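Local coordinates for 3-dehydroshikimate dehydratase (Bacillus anthracis, PDB 3DX5), which catalyses the manganese-dependent dehydration of 3-dehydroshikimate to 3,4-dihydroxybenzoate, the catechol unit of the siderophore petrobactin, at residues N136-L141 with N166-L171; P192-Y197 with T246-S251. All blocks are in the same frame, centred on the assembly; numbering follows the deposited sequence. Where two conformers were deposited one is given.

Contact 1. Residues N136-L141 with N166-L171; sequences NMYVLL and NLKINL
Val139 and Lys168 meet near the start of two adjacent parallel strands of a TIM barrel, joined by the beta-alpha-beta crossover through helix 152-162. Val139 uses both backbone polar groups: its N donates to Asn166 O at 2.9 Å, and its O receives Lys168 N at 2.7 Å. The ladder then steps on through Leu141, whose N donates to Lys168 O and whose O accepts from Asn170 N.

Side chains alternate between the two faces of the sheet. On one, with CG anti to the backbone N (chi1 -176°) and chi2 at 63°, Leu167 rests its CD1 3.7 Å from CG of Leu141; its side chain also touches Ile125 and Cys129 of helix 115-134. On the other, CD1 of Leu140 packs on CB of Lys168. The lysine runs side by side with Tyr138, pointing the same way, with its CG 3.7 Å from Tyr138 CD1 and its CE also against the ring.

At the strand entrance Asn166 ND2 lies over one face of the Tyr138 ring, 3.9 Å from CE1; the two side chains cross at about a right angle, with ring and amide planes 23° apart. The same ND2 donates to Met137 O at 3.1 Å from above the carbonyl plane, and to a water that also accepts from Asn136 ND2.

Further out, Asn136 ends helix 115-134 as the C-prime residue of a Schellman motif. At the other end of the pair, the Asn170 side chain lies about 5 Å from the bound manganese. It touches His198, a manganese ligand, and its ND2 makes a weak hydrogen bond to OE1 of Glu142, another.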
loop_
_atom_site.group_PDB
_atom_site.type_symbol
_atom_site.label_atom_id
_atom_site.label_comp_id
_atom_site.label_asym_id
_atom_site.label_seq_id
_atom_site.Cartn_x
_atom_site.Cartn_y
_atom_site.Cartn_z
ATOM N N ASN A 136 -6.309 -14.762 25.953
ATOM C CA ASN A 136 -5.073 -14.303 26.606
ATOM C C ASN A 136 -4.181 -13.490 25.678
ATOM O O ASN A 136 -2.998 -13.780 25.521
ATOM C CB ASN A 136 -4.307 -15.482 27.195
ATOM C CG ASN A 136 -5.116 -16.219 28.221
ATOM O OD1 ASN A 136 -5.436 -17.380 28.049
ATOM N ND2 ASN A 136 -5.484 -15.530 29.277
HETATM N N MSE A 137 -4.765 -12.471 25.067
HETATM C CA MSE A 137 -4.044 -11.627 24.134
HETATM C C MSE A 137 -4.196 -10.173 24.546
HETATM O O MSE A 137 -5.203 -9.793 25.132
HETATM C CB MSE A 137 -4.602 -11.836 22.724
HETATM C CG MSE A 137 -4.309 -13.226 22.144
HETATM SE SE MSE A 137 -5.324 -13.477 20.506
HETATM C CE MSE A 137 -5.083 -15.430 20.193
ATOM N N TYR A 138 -3.189 -9.365 24.231
ATOM C CA TYR A 138 -3.152 -7.961 24.614
ATOM C C TYR A 138 -3.425 -7.083 23.421
ATOM O O TYR A 138 -2.927 -7.359 22.296
ATOM C CB TYR A 138 -1.799 -7.587 25.223
ATOM C CG TYR A 138 -1.517 -8.354 26.498
ATOM C CD1 TYR A 138 -2.026 -7.911 27.732
ATOM C CD2 TYR A 138 -0.825 -9.567 26.461
ATOM C CE1 TYR A 138 -1.817 -8.634 28.910
ATOM C CE2 TYR A 138 -0.596 -10.305 27.650
ATOM C CZ TYR A 138 -1.085 -9.807 28.862
ATOM O OH TYR A 138 -0.885 -10.516 30.014
ATOM N N VAL A 139 -4.173 -6.004 23.689
ATOM C CA VAL A 139 -4.424 -4.960 22.709
ATOM C C VAL A 139 -3.450 -3.814 22.973
ATOM O O VAL A 139 -3.509 -3.156 24.019
ATOM C CB VAL A 139 -5.897 -4.442 22.825
ATOM C CG1 VAL A 139 -6.159 -3.271 21.854
ATOM C CG2 VAL A 139 -6.847 -5.578 22.592
ATOM N N LEU A 140 -2.563 -3.547 22.018
ATOM C CA LEU A 140 -1.617 -2.451 22.155
ATOM C C LEU A 140 -2.052 -1.259 21.332
ATOM O O LEU A 140 -2.138 -1.346 20.090
ATOM C CB LEU A 140 -0.226 -2.881 21.682
ATOM C CG LEU A 140 0.610 -3.665 22.705
ATOM C CD1 LEU A 140 -0.031 -5.073 22.986
ATOM C CD2 LEU A 140 2.031 -3.801 22.221
ATOM N N LEU A 141 -2.294 -0.132 21.999
ATOM C CA LEU A 141 -2.556 1.097 21.274
ATOM C C LEU A 141 -1.231 1.722 20.944
ATOM O O LEU A 141 -0.336 1.806 21.797
ATOM C CB LEU A 141 -3.393 2.085 22.126
ATOM C CG LEU A 141 -4.739 1.546 22.642
ATOM C CD1 LEU A 141 -5.424 2.623 23.533
ATOM C CD2 LEU A 141 -5.656 1.087 21.512
ATOM N N ASN A 166 -5.880 -5.918 29.909
ATOM C CA ASN A 166 -5.288 -6.336 28.623
ATOM C C ASN A 166 -5.000 -5.188 27.663
ATOM O O ASN A 166 -4.604 -5.419 26.519
ATOM C CB ASN A 166 -6.129 -7.409 27.930
ATOM C CG ASN A 166 -6.189 -8.680 28.721
ATOM O OD1 ASN A 166 -6.794 -8.711 29.798
ATOM N ND2 ASN A 166 -5.544 -9.730 28.226
ATOM N N LEU A 167 -5.239 -3.951 28.103
ATOM C CA LEU A 167 -4.922 -2.783 27.261
ATOM C C LEU A 167 -3.482 -2.400 27.540
ATOM O O LEU A 167 -3.097 -2.137 28.703
ATOM C CB LEU A 167 -5.822 -1.600 27.605
ATOM C CG LEU A 167 -5.567 -0.413 26.674
ATOM C CD1 LEU A 167 -5.942 -0.853 25.240
ATOM C CD2 LEU A 167 -6.429 0.752 27.160
ATOM N N LYS A 168 -2.681 -2.365 26.486
ATOM C CA LYS A 168 -1.257 -2.082 26.646
ATOM C C LYS A 168 -0.880 -1.029 25.617
ATOM O O LYS A 168 -1.768 -0.537 24.925
ATOM C CB LYS A 168 -0.459 -3.365 26.463
ATOM C CG LYS A 168 -0.826 -4.452 27.495
ATOM C CD LYS A 168 -0.350 -4.060 28.921
ATOM C CE LYS A 168 -0.738 -5.141 29.915
ATOM N NZ LYS A 168 -0.222 -4.815 31.248
ATOM N N ILE A 169 0.406 -0.673 25.545
ATOM C CA ILE A 169 0.901 0.390 24.652
ATOM C C ILE A 169 2.041 -0.133 23.745
ATOM O O ILE A 169 2.989 -0.811 24.213
ATOM C CB ILE A 169 1.459 1.605 25.481
ATOM C CG1 ILE A 169 0.335 2.291 26.324
ATOM C CG2 ILE A 169 2.186 2.668 24.571
ATOM C CD1 ILE A 169 -0.750 3.010 25.486
ATOM N N ASN A 170 1.973 0.260 22.473
ATOM C CA ASN A 170 3.103 0.201 21.566
ATOM C C ASN A 170 3.695 1.611 21.512
ATOM O O ASN A 170 3.076 2.536 20.928
ATOM C CB ASN A 170 2.680 -0.217 20.140
ATOM C CG ASN A 170 3.887 -0.322 19.208
ATOM O OD1 ASN A 170 4.990 -0.605 19.659
ATOM N ND2 ASN A 170 3.697 -0.018 17.947
ATOM N N LEU A 171 4.882 1.789 22.110
ATOM C CA LEU A 171 5.452 3.142 22.271
ATOM C C LEU A 171 6.261 3.509 21.015
ATOM O O LEU A 171 7.316 2.927 20.752
ATOM C CB LEU A 171 6.321 3.223 23.529
ATOM C CG LEU A 171 6.900 4.605 23.855
ATOM C CD1 LEU A 171 5.876 5.694 23.761
ATOM C CD2 LEU A 171 7.460 4.571 25.260
HETATM O O HOH W 1 -5.019 -12.400 29.682
#

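Contact 2. Residues P192-Y197 with T246-S251; sequences PWIQHY and TDHFAS
Tyr197 fills the tight side of this contact, its backbone pairing with the neighbouring parallel barrel strand while its ring extends past Ala250 and His248 to Thr246. Tyr197 N donates to Phe249 O at 2.9 Å, and Ser251 N returns a bond to Tyr197 O. CD2 of the ring packs 4.0 Å from CB of Ala250, and CE2 meets CB of His248. Tip to tip with Thr246, the phenol donates from OH to OG1 at 2.7 Å, with OG1 near the ring plane; OG1 is also bonded to Val243 O, and Phe187 of helix 183-190 touches both side chains.

Beside it, the His196 ring lies under CB of Phe249, a CH-pi contact with the centroid 4.1 Å away. Its ND1 donates to Tyr197 O at 3.1 Å, on the opposite face of that carbonyl from Ser251 N.

The looser side begins at Gln195. There one water, rather than a direct bond, joins Gln195 O to Phe249 N; a second, 2.8 Å from His248 ND1, also donates a weak bond to Gln195 O. CA of Gln195 makes a CH-pi contact over the face of the His248 ring, 3.8 Å from the centroid.

The Ser251 side chain, hydrogen-bonded to Glu33 and Ser4, lies about 4 Å from that of the manganese ligand His198. As His196 ND1 donates, NE2 would be left to accept from Thr65 OG1 in a neutral ring.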
loop_
_atom_site.group_PDB
_atom_site.type_symbol
_atom_site.label_atom_id
_atom_site.label_comp_id
_atom_site.label_asym_id
_atom_site.label_seq_id
_atom_site.Cartn_x
_atom_site.Cartn_y
_atom_site.Cartn_z
ATOM N N PRO A 192 4.437 0.897 32.912
ATOM C CA PRO A 192 3.560 -0.184 33.355
ATOM C C PRO A 192 2.690 -0.802 32.250
ATOM O O PRO A 192 2.266 -1.947 32.401
ATOM C CB PRO A 192 2.666 0.488 34.411
ATOM C CG PRO A 192 3.513 1.590 34.972
ATOM C CD PRO A 192 4.229 2.122 33.717
ATOM N N TRP A 193 2.448 -0.067 31.159
ATOM C CA TRP A 193 1.602 -0.542 30.051
ATOM C C TRP A 193 2.350 -0.945 28.782
ATOM O O TRP A 193 1.768 -1.480 27.863
ATOM C CB TRP A 193 0.580 0.540 29.681
ATOM C CG TRP A 193 -0.305 0.860 30.812
ATOM C CD1 TRP A 193 -1.455 0.205 31.158
ATOM C CD2 TRP A 193 -0.108 1.891 31.805
ATOM N NE1 TRP A 193 -2.000 0.784 32.283
ATOM C CE2 TRP A 193 -1.197 1.816 32.702
ATOM C CE3 TRP A 193 0.875 2.875 32.010
ATOM C CZ2 TRP A 193 -1.334 2.692 33.815
ATOM C CZ3 TRP A 193 0.749 3.742 33.113
ATOM C CH2 TRP A 193 -0.352 3.648 33.994
ATOM N N ILE A 194 3.644 -0.688 28.711
ATOM C CA ILE A 194 4.353 -0.896 27.437
ATOM C C ILE A 194 4.591 -2.390 27.161
ATOM O O ILE A 194 5.038 -3.108 28.055
ATOM C CB ILE A 194 5.705 -0.163 27.444
ATOM C CG1 ILE A 194 5.476 1.357 27.378
ATOM C CG2 ILE A 194 6.680 -0.662 26.274
ATOM C CD1 ILE A 194 6.736 2.078 27.727
ATOM N N GLN A 195 4.332 -2.846 25.933
ATOM C CA GLN A 195 4.686 -4.230 25.563
ATOM C C GLN A 195 5.551 -4.311 24.308
ATOM O O GLN A 195 6.047 -5.394 23.960
ATOM C CB GLN A 195 3.433 -5.083 25.376
ATOM C CG GLN A 195 2.599 -5.222 26.638
ATOM C CD GLN A 195 3.078 -6.328 27.549
ATOM O OE1 GLN A 195 4.125 -6.225 28.190
ATOM N NE2 GLN A 195 2.294 -7.402 27.624
ATOM N N HIS A 196 5.725 -3.175 23.627
ATOM C CA HIS A 196 6.410 -3.150 22.320
ATOM C C HIS A 196 6.860 -1.728 22.017
ATOM O O HIS A 196 6.278 -0.750 22.537
ATOM C CB HIS A 196 5.457 -3.657 21.199
ATOM C CG HIS A 196 6.131 -4.394 20.066
ATOM N ND1 HIS A 196 6.889 -3.764 19.098
ATOM C CD2 HIS A 196 6.081 -5.696 19.703
ATOM C CE1 HIS A 196 7.302 -4.650 18.207
ATOM N NE2 HIS A 196 6.820 -5.832 18.551
ATOM N N TYR A 197 7.902 -1.592 21.204
ATOM C CA TYR A 197 8.307 -0.249 20.712
ATOM C C TYR A 197 8.343 -0.206 19.185
ATOM O O TYR A 197 8.512 -1.228 18.541
ATOM C CB TYR A 197 9.712 0.161 21.180
ATOM C CG TYR A 197 9.979 -0.123 22.630
ATOM C CD1 TYR A 197 9.537 0.752 23.621
ATOM C CD2 TYR A 197 10.685 -1.288 23.020
ATOM C CE1 TYR A 197 9.772 0.490 24.967
ATOM C CE2 TYR A 197 10.947 -1.545 24.355
ATOM C CZ TYR A 197 10.470 -0.650 25.321
ATOM O OH TYR A 197 10.716 -0.888 26.661
ATOM N N THR A 246 14.640 -3.844 29.154
ATOM C CA THR A 246 13.245 -4.287 29.241
ATOM C C THR A 246 13.214 -5.483 28.311
ATOM O O THR A 246 14.147 -5.688 27.518
ATOM C CB THR A 246 12.187 -3.219 28.772
ATOM O OG1 THR A 246 12.342 -2.951 27.371
ATOM C CG2 THR A 246 12.349 -1.901 29.530
ATOM N N ASP A 247 12.136 -6.249 28.389
ATOM C CA ASP A 247 12.042 -7.477 27.639
ATOM C C ASP A 247 11.312 -7.316 26.293
ATOM O O ASP A 247 11.140 -8.292 25.565
ATOM C CB ASP A 247 11.351 -8.528 28.515
ATOM C CG ASP A 247 12.167 -8.877 29.756
ATOM O OD1 ASP A 247 13.408 -8.889 29.676
ATOM O OD2 ASP A 247 11.564 -9.142 30.810
ATOM N N HIS A 248 10.907 -6.096 25.961
ATOM C CA HIS A 248 10.014 -5.858 24.792
ATOM C C HIS A 248 10.781 -5.699 23.508
ATOM O O HIS A 248 11.941 -5.245 23.500
ATOM C CB HIS A 248 9.099 -4.652 25.038
ATOM C CG HIS A 248 8.472 -4.665 26.405
ATOM N ND1 HIS A 248 7.757 -5.742 26.888
ATOM C CD2 HIS A 248 8.514 -3.756 27.415
ATOM C CE1 HIS A 248 7.350 -5.480 28.124
ATOM N NE2 HIS A 248 7.803 -4.281 28.466
ATOM N N PHE A 249 10.168 -6.132 22.415
ATOM C CA PHE A 249 10.788 -5.964 21.117
ATOM C C PHE A 249 10.714 -4.503 20.690
ATOM O O PHE A 249 9.707 -3.810 20.958
ATOM C CB PHE A 249 10.063 -6.830 20.079
ATOM C CG PHE A 249 10.556 -8.276 20.032
ATOM C CD1 PHE A 249 9.928 -9.283 20.806
ATOM C CD2 PHE A 249 11.644 -8.620 19.228
ATOM C CE1 PHE A 249 10.405 -10.614 20.772
ATOM C CE2 PHE A 249 12.109 -9.934 19.166
ATOM C CZ PHE A 249 11.491 -10.945 19.941
ATOM N N ALA A 250 11.748 -4.052 19.987
ATOM C CA ALA A 250 11.684 -2.765 19.310
ATOM C C ALA A 250 11.730 -3.040 17.837
ATOM O O ALA A 250 12.708 -3.610 17.348
ATOM C CB ALA A 250 12.891 -1.852 19.736
ATOM N N SER A 251 10.690 -2.629 17.106
ATOM C CA SER A 251 10.708 -2.772 15.652
ATOM C C SER A 251 11.417 -1.592 14.981
ATOM O O SER A 251 11.178 -0.442 15.366
ATOM C CB SER A 251 9.270 -2.809 15.124
ATOM O OG SER A 251 8.770 -4.127 15.199
HETATM O O HOH W 2 7.420 -7.239 22.692
HETATM O O HOH W 3 7.110 -8.151 25.701
#

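From the N terminus, four earlier barrel strands come before the chain enters strand 138-142, passes through helix 152-162 and runs on along the parallel strand 167-172, where contact 1 closes its loop. Contact 2 opens only after that: strand 194-202 is followed by a longer excursion, including helices 213-217 and 236-243, before strand 249-252 closes it. The two loops therefore lie in series, neither nested nor crossed. In space they meet, since strands 167-172 and 194-202 are neighbours: Ile169 N lies 2.8 Å from Trp193 O, a probable hydrogen bond. Together they make a continuous arc of four barrel strands, and strand 249-252 carries it on to the N-terminal strand 2-6.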